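Response regulator protein (Burkholderia pseudomallei, PDB 3RQI) probably acts as a two-component transcriptional regulator, switched by phosphorylation of a receiver-domain aspartate and carrying a Fis-type helix-turn-helix segment for binding DNA. Local coordinates at residues A[83-88]-A[113-118]; A[9-14]-A[44-49]. All coordinates share one frame; numbering follows the deposited sequence.

Contact 1: residues A[83-88]-A[113-118]; sequences LVLTGY and ESILAA
Leu83 lays its two methyls over the last turn of helix 112-118, with CD2 against Ile115 CG2 (3.8 Å) and CD1 against Ala118 CB (3.9 Å). Ile115 and Ala118 lie three residues apart, almost one turn, and with CG anti to the backbone N (chi1 166°) the fork extends off the strand far enough to touch both. Two residues further along the strand, on the same side of the sheet, Leu85 sends CD2 to Ile115 CD1, 3.6 Å away. The two branches of Ile115 are thus divided between the leucines, CG2 taking Leu83 and CD1 taking Leu85, and each leucine side chain crosses the isoleucine at about a right angle. The axes of 83-86 and 113-118 approach to 9.8 Å and run roughly antiparallel, at 147°. This is the packing of the last helix of a receiver domain on its central parallel sheet; helix 17-29 shares that face, Phe19 touching Leu85 and Leu23 touching Ile115. All four touching residues are buried, their closest approaches are between aliphatic carbons and no polar bond links the segments, which implies attachment by shape and hydrophobic burial, while the phosphoryl group of modified residue 58 is bound from the strand end, by Thr86 OG1 and Gly87 N.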
loop_
_atom_site.group_PDB
_atom_site.type_symbol
_atom_site.label_atom_id
_atom_site.label_comp_id
_atom_site.label_asym_id
_atom_site.label_seq_id
_atom_site.Cartn_x
_atom_site.Cartn_y
_atom_site.Cartn_z
ATOM N N LEU A 83 -4.230 7.067 -11.449
ATOM C CA LEU A 83 -3.400 7.213 -10.244
ATOM C C LEU A 83 -4.329 7.630 -9.097
ATOM O O LEU A 83 -5.079 8.617 -9.211
ATOM C CB LEU A 83 -2.365 8.339 -10.481
ATOM C CG LEU A 83 -1.625 8.865 -9.248
ATOM C CD1 LEU A 83 -0.594 7.799 -8.703
ATOM C CD2 LEU A 83 -0.917 10.210 -9.581
ATOM N N VAL A 84 -4.282 6.905 -7.997
ATOM C CA VAL A 84 -4.931 7.386 -6.744
ATOM C C VAL A 84 -4.024 8.424 -6.129
ATOM O O VAL A 84 -2.790 8.231 -5.997
ATOM C CB VAL A 84 -5.187 6.253 -5.708
ATOM C CG1 VAL A 84 -5.626 6.853 -4.322
ATOM C CG2 VAL A 84 -6.249 5.266 -6.243
ATOM N N LEU A 85 -4.603 9.572 -5.816
ATOM C CA LEU A 85 -3.815 10.669 -5.210
ATOM C C LEU A 85 -4.583 11.123 -3.955
ATOM O O LEU A 85 -5.693 11.678 -4.060
ATOM C CB LEU A 85 -3.647 11.824 -6.223
ATOM C CG LEU A 85 -2.932 13.084 -5.676
ATOM C CD1 LEU A 85 -1.526 12.729 -5.201
ATOM C CD2 LEU A 85 -2.885 14.136 -6.765
ATOM N N THR A 86 -4.036 10.825 -2.759
ATOM C CA THR A 86 -4.873 10.899 -1.521
ATOM C C THR A 86 -4.182 11.455 -0.290
ATOM O O THR A 86 -3.011 11.150 -0.032
ATOM C CB THR A 86 -5.510 9.514 -1.164
ATOM O OG1 THR A 86 -6.309 9.596 0.005
ATOM C CG2 THR A 86 -4.475 8.455 -0.965
ATOM N N GLY A 87 -4.931 12.251 0.469
ATOM C CA GLY A 87 -4.485 12.737 1.784
ATOM C C GLY A 87 -4.801 11.745 2.907
ATOM O O GLY A 87 -4.515 12.010 4.083
ATOM N N TYR A 88 -5.381 10.598 2.533
ATOM C CA TYR A 88 -5.701 9.546 3.474
ATOM C C TYR A 88 -4.994 8.230 3.136
ATOM O O TYR A 88 -5.626 7.193 2.968
ATOM C CB TYR A 88 -7.202 9.372 3.557
ATOM C CG TYR A 88 -7.878 10.628 4.044
ATOM C CD1 TYR A 88 -7.845 10.999 5.395
ATOM C CD2 TYR A 88 -8.494 11.475 3.141
ATOM C CE1 TYR A 88 -8.463 12.181 5.821
ATOM C CE2 TYR A 88 -9.099 12.633 3.550
ATOM C CZ TYR A 88 -9.089 12.993 4.881
ATOM O OH TYR A 88 -9.726 14.165 5.251
ATOM N N GLU A 113 5.306 17.331 -11.212
ATOM C CA GLU A 113 6.343 16.411 -11.739
ATOM C C GLU A 113 6.232 14.985 -11.188
ATOM O O GLU A 113 6.322 14.011 -11.949
ATOM C CB GLU A 113 7.772 16.970 -11.525
ATOM N N SER A 114 5.998 14.850 -9.883
ATOM C CA SER A 114 5.930 13.514 -9.281
ATOM C C SER A 114 4.625 12.790 -9.626
ATOM O O SER A 114 4.595 11.562 -9.747
ATOM C CB SER A 114 6.175 13.565 -7.789
ATOM O OG SER A 114 5.096 14.090 -7.087
ATOM N N ILE A 115 3.569 13.578 -9.812
ATOM C CA ILE A 115 2.272 13.021 -10.236
ATOM C C ILE A 115 2.442 12.454 -11.644
ATOM O O ILE A 115 2.092 11.302 -11.879
ATOM C CB ILE A 115 1.142 14.093 -10.175
ATOM C CG1 ILE A 115 0.773 14.333 -8.718
ATOM C CG2 ILE A 115 -0.138 13.627 -10.960
ATOM C CD1 ILE A 115 -0.073 15.553 -8.516
ATOM N N LEU A 116 3.019 13.248 -12.568
ATOM C CA LEU A 116 3.314 12.748 -13.917
ATOM C C LEU A 116 4.237 11.520 -13.903
ATOM O O LEU A 116 3.987 10.550 -14.639
ATOM C CB LEU A 116 3.860 13.873 -14.823
ATOM C CG LEU A 116 2.818 14.957 -15.168
ATOM C CD1 LEU A 116 3.458 16.210 -15.828
ATOM C CD2 LEU A 116 1.657 14.431 -16.039
ATOM N N ALA A 117 5.297 11.558 -13.078
ATOM C CA ALA A 117 6.223 10.415 -12.953
ATOM C C ALA A 117 5.483 9.133 -12.557
ATOM O O ALA A 117 5.704 8.043 -13.139
ATOM C CB ALA A 117 7.359 10.741 -11.918
ATOM N N ALA A 118 4.578 9.283 -11.595
ATOM C CA ALA A 118 3.818 8.155 -11.010
ATOM C C ALA A 118 2.839 7.549 -12.016
ATOM O O ALA A 118 2.439 6.379 -11.911
ATOM C CB ALA A 118 3.105 8.604 -9.790
#

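Contact 2: residues A[9-14]-A[44-49]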
loop_
_atom_site.group_PDB
_atom_site.type_symbol
_atom_site.label_atom_id
_atom_site.label_comp_id
_atom_site.label_asym_id
_atom_site.label_seq_id
_atom_site.Cartn_x
_atom_site.Cartn_y
_atom_site.Cartn_z
ATOM N N ASN A 9 -5.086 14.547 -22.618
ATOM C CA ASN A 9 -6.288 14.847 -21.847
ATOM C C ASN A 9 -6.206 14.218 -20.454
ATOM O O ASN A 9 -5.959 13.034 -20.331
ATOM C CB ASN A 9 -7.525 14.353 -22.609
ATOM C CG ASN A 9 -7.696 15.070 -23.949
ATOM O OD1 ASN A 9 -7.855 16.288 -24.000
ATOM N ND2 ASN A 9 -7.659 14.311 -25.030
ATOM N N PHE A 10 -6.434 15.036 -19.424
ATOM C CA PHE A 10 -6.268 14.657 -18.034
ATOM C C PHE A 10 -7.575 14.920 -17.274
ATOM O O PHE A 10 -8.122 16.036 -17.350
ATOM C CB PHE A 10 -5.132 15.549 -17.470
ATOM C CG PHE A 10 -4.410 14.962 -16.294
ATOM C CD1 PHE A 10 -3.047 14.691 -16.358
ATOM C CD2 PHE A 10 -5.091 14.735 -15.092
ATOM C CE1 PHE A 10 -2.372 14.136 -15.248
ATOM C CE2 PHE A 10 -4.429 14.214 -13.985
ATOM C CZ PHE A 10 -3.069 13.908 -14.056
ATOM N N LEU A 11 -8.057 13.930 -16.525
ATOM C CA LEU A 11 -9.252 14.101 -15.637
ATOM C C LEU A 11 -8.800 14.102 -14.180
ATOM O O LEU A 11 -8.236 13.128 -13.716
ATOM C CB LEU A 11 -10.218 12.955 -15.853
ATOM C CG LEU A 11 -11.522 12.955 -14.979
ATOM C CD1 LEU A 11 -12.353 14.223 -15.098
ATOM C CD2 LEU A 11 -12.409 11.711 -15.246
ATOM N N VAL A 12 -9.067 15.202 -13.505
ATOM C CA VAL A 12 -8.767 15.341 -12.075
ATOM C C VAL A 12 -10.065 15.136 -11.286
ATOM O O VAL A 12 -10.963 15.952 -11.403
ATOM C CB VAL A 12 -8.129 16.727 -11.788
ATOM C CG1 VAL A 12 -8.085 16.961 -10.264
ATOM C CG2 VAL A 12 -6.694 16.838 -12.434
ATOM N N ILE A 13 -10.120 14.091 -10.470
ATOM C CA ILE A 13 -11.330 13.816 -9.653
ATOM C C ILE A 13 -10.978 14.070 -8.186
ATOM O O ILE A 13 -10.255 13.283 -7.557
ATOM C CB ILE A 13 -11.778 12.358 -9.811
ATOM C CG1 ILE A 13 -12.085 12.065 -11.300
ATOM C CG2 ILE A 13 -13.026 12.095 -8.909
ATOM C CD1 ILE A 13 -12.098 10.555 -11.606
ATOM N N ASP A 14 -11.479 15.178 -7.637
ATOM C CA ASP A 14 -11.220 15.542 -6.238
ATOM C C ASP A 14 -12.307 16.520 -5.807
ATOM O O ASP A 14 -12.660 17.420 -6.574
ATOM C CB ASP A 14 -9.799 16.170 -6.112
ATOM C CG ASP A 14 -9.299 16.164 -4.713
ATOM O OD1 ASP A 14 -9.972 16.762 -3.832
ATOM O OD2 ASP A 14 -8.247 15.535 -4.440
ATOM N N LEU A 44 -18.325 10.273 -13.373
ATOM C CA LEU A 44 -18.906 9.315 -14.345
ATOM C C LEU A 44 -19.442 9.975 -15.609
ATOM O O LEU A 44 -19.328 9.402 -16.715
ATOM C CB LEU A 44 -19.966 8.440 -13.659
ATOM C CG LEU A 44 -19.361 7.543 -12.569
ATOM C CD1 LEU A 44 -20.469 6.846 -11.809
ATOM C CD2 LEU A 44 -18.385 6.507 -13.117
ATOM N N LYS A 45 -20.008 11.170 -15.450
ATOM C CA LYS A 45 -20.492 11.984 -16.590
ATOM C C LYS A 45 -19.325 12.297 -17.531
ATOM O O LYS A 45 -19.363 11.964 -18.711
ATOM C CB LYS A 45 -21.114 13.292 -16.062
ATOM C CG LYS A 45 -21.916 14.073 -17.061
ATOM C CD LYS A 45 -23.006 14.906 -16.351
ATOM C CE LYS A 45 -23.727 15.837 -17.284
ATOM N NZ LYS A 45 -24.735 16.672 -16.538
ATOM N N LEU A 46 -18.275 12.888 -16.982
ATOM C CA LEU A 46 -17.085 13.191 -17.780
ATOM C C LEU A 46 -16.408 11.975 -18.414
ATOM O O LEU A 46 -16.050 12.012 -19.608
ATOM C CB LEU A 46 -16.070 13.997 -16.945
ATOM C CG LEU A 46 -16.426 15.485 -16.933
ATOM C CD1 LEU A 46 -15.729 16.171 -15.738
ATOM C CD2 LEU A 46 -16.107 16.243 -18.263
ATOM N N ALA A 47 -16.228 10.911 -17.612
ATOM C CA ALA A 47 -15.538 9.701 -18.057
ATOM C C ALA A 47 -16.366 8.924 -19.076
ATOM O O ALA A 47 -15.862 8.019 -19.752
ATOM C CB ALA A 47 -15.151 8.819 -16.845
ATOM N N GLY A 48 -17.652 9.301 -19.195
ATOM C CA GLY A 48 -18.537 8.716 -20.219
ATOM C C GLY A 48 -18.648 9.568 -21.458
ATOM O O GLY A 48 -19.312 9.154 -22.440
ATOM N N ALA A 49 -18.013 10.749 -21.433
ATOM C CA ALA A 49 -18.210 11.710 -22.517
ATOM C C ALA A 49 -16.974 11.977 -23.371
ATOM O O ALA A 49 -17.088 12.335 -24.526
ATOM C CB ALA A 49 -18.764 13.031 -21.958
#
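Strand 9-13 and the end of helix 40-47 come nearest at Leu11 and Ala47, whose CA atoms stand 8.0 Å apart, a spacing that side chains rather than backbone groups must bridge. Leu11 does the bridging from the strand. Its CG lies anti to the backbone N (chi1 179°), and the terminal fork extends from there to the helix, where each methyl finds a different residue. CD1 meets Leu46 CD1 at 3.9 Å, methyl to methyl, and also lies 4.2 Å from Leu46 CB, so that it rests along the leucine from its root to one branch while the two side chains meet at a slant. CD2 takes the neighbouring position, 4.3 Å from Ala47 CB, a looser approach. The small alanine offers a single methyl here and the longer Leu46 supplies the rest of what 44-49 presents to Leu11. Such an arrangement belongs to the alternating beta-alpha architecture of the CheY-like receiver domain, in which a parallel sheet is sandwiched between helices; strand 9-13 is an interior strand, lying between 33-37 and 54-56. The alternation of the strand divides its residues between two layers: Leu11 faces helix 40-47, whereas Phe10 and Val12 pack on helix 17-29. Ile13, two residues beyond Leu11, turns to Leu69 and Leu73 of helix 67-76, and Leu73 also touches Ala47, which ties the two helices of this layer together. Leu46 reaches in addition over Arg35 and Ala37 of the edge strand 33-37.

How the contacts relate
Contacts 1 and 2 show how one parallel sheet is covered on both faces: helix 112-118 packs on one through contact 1, helix 40-47 on the other through contact 2. Their centres lie about 16 Å apart, yet they meet through Phe10, the neighbour of Leu11 in contact 2, whose ring has CE1 4.1 Å from Leu116 CD2 and CZ 4.3 Å from Ile115 CG2. Both strands lead toward the phosphorylation site. The side chain of Leu85 in contact 1 is about 10 Å from the calcium ion bound by Asp15, phosphorylated Asp58 and His60, while strand 9-13 runs into Asp14, salt-bridged to Lys108, immediately before Asp15.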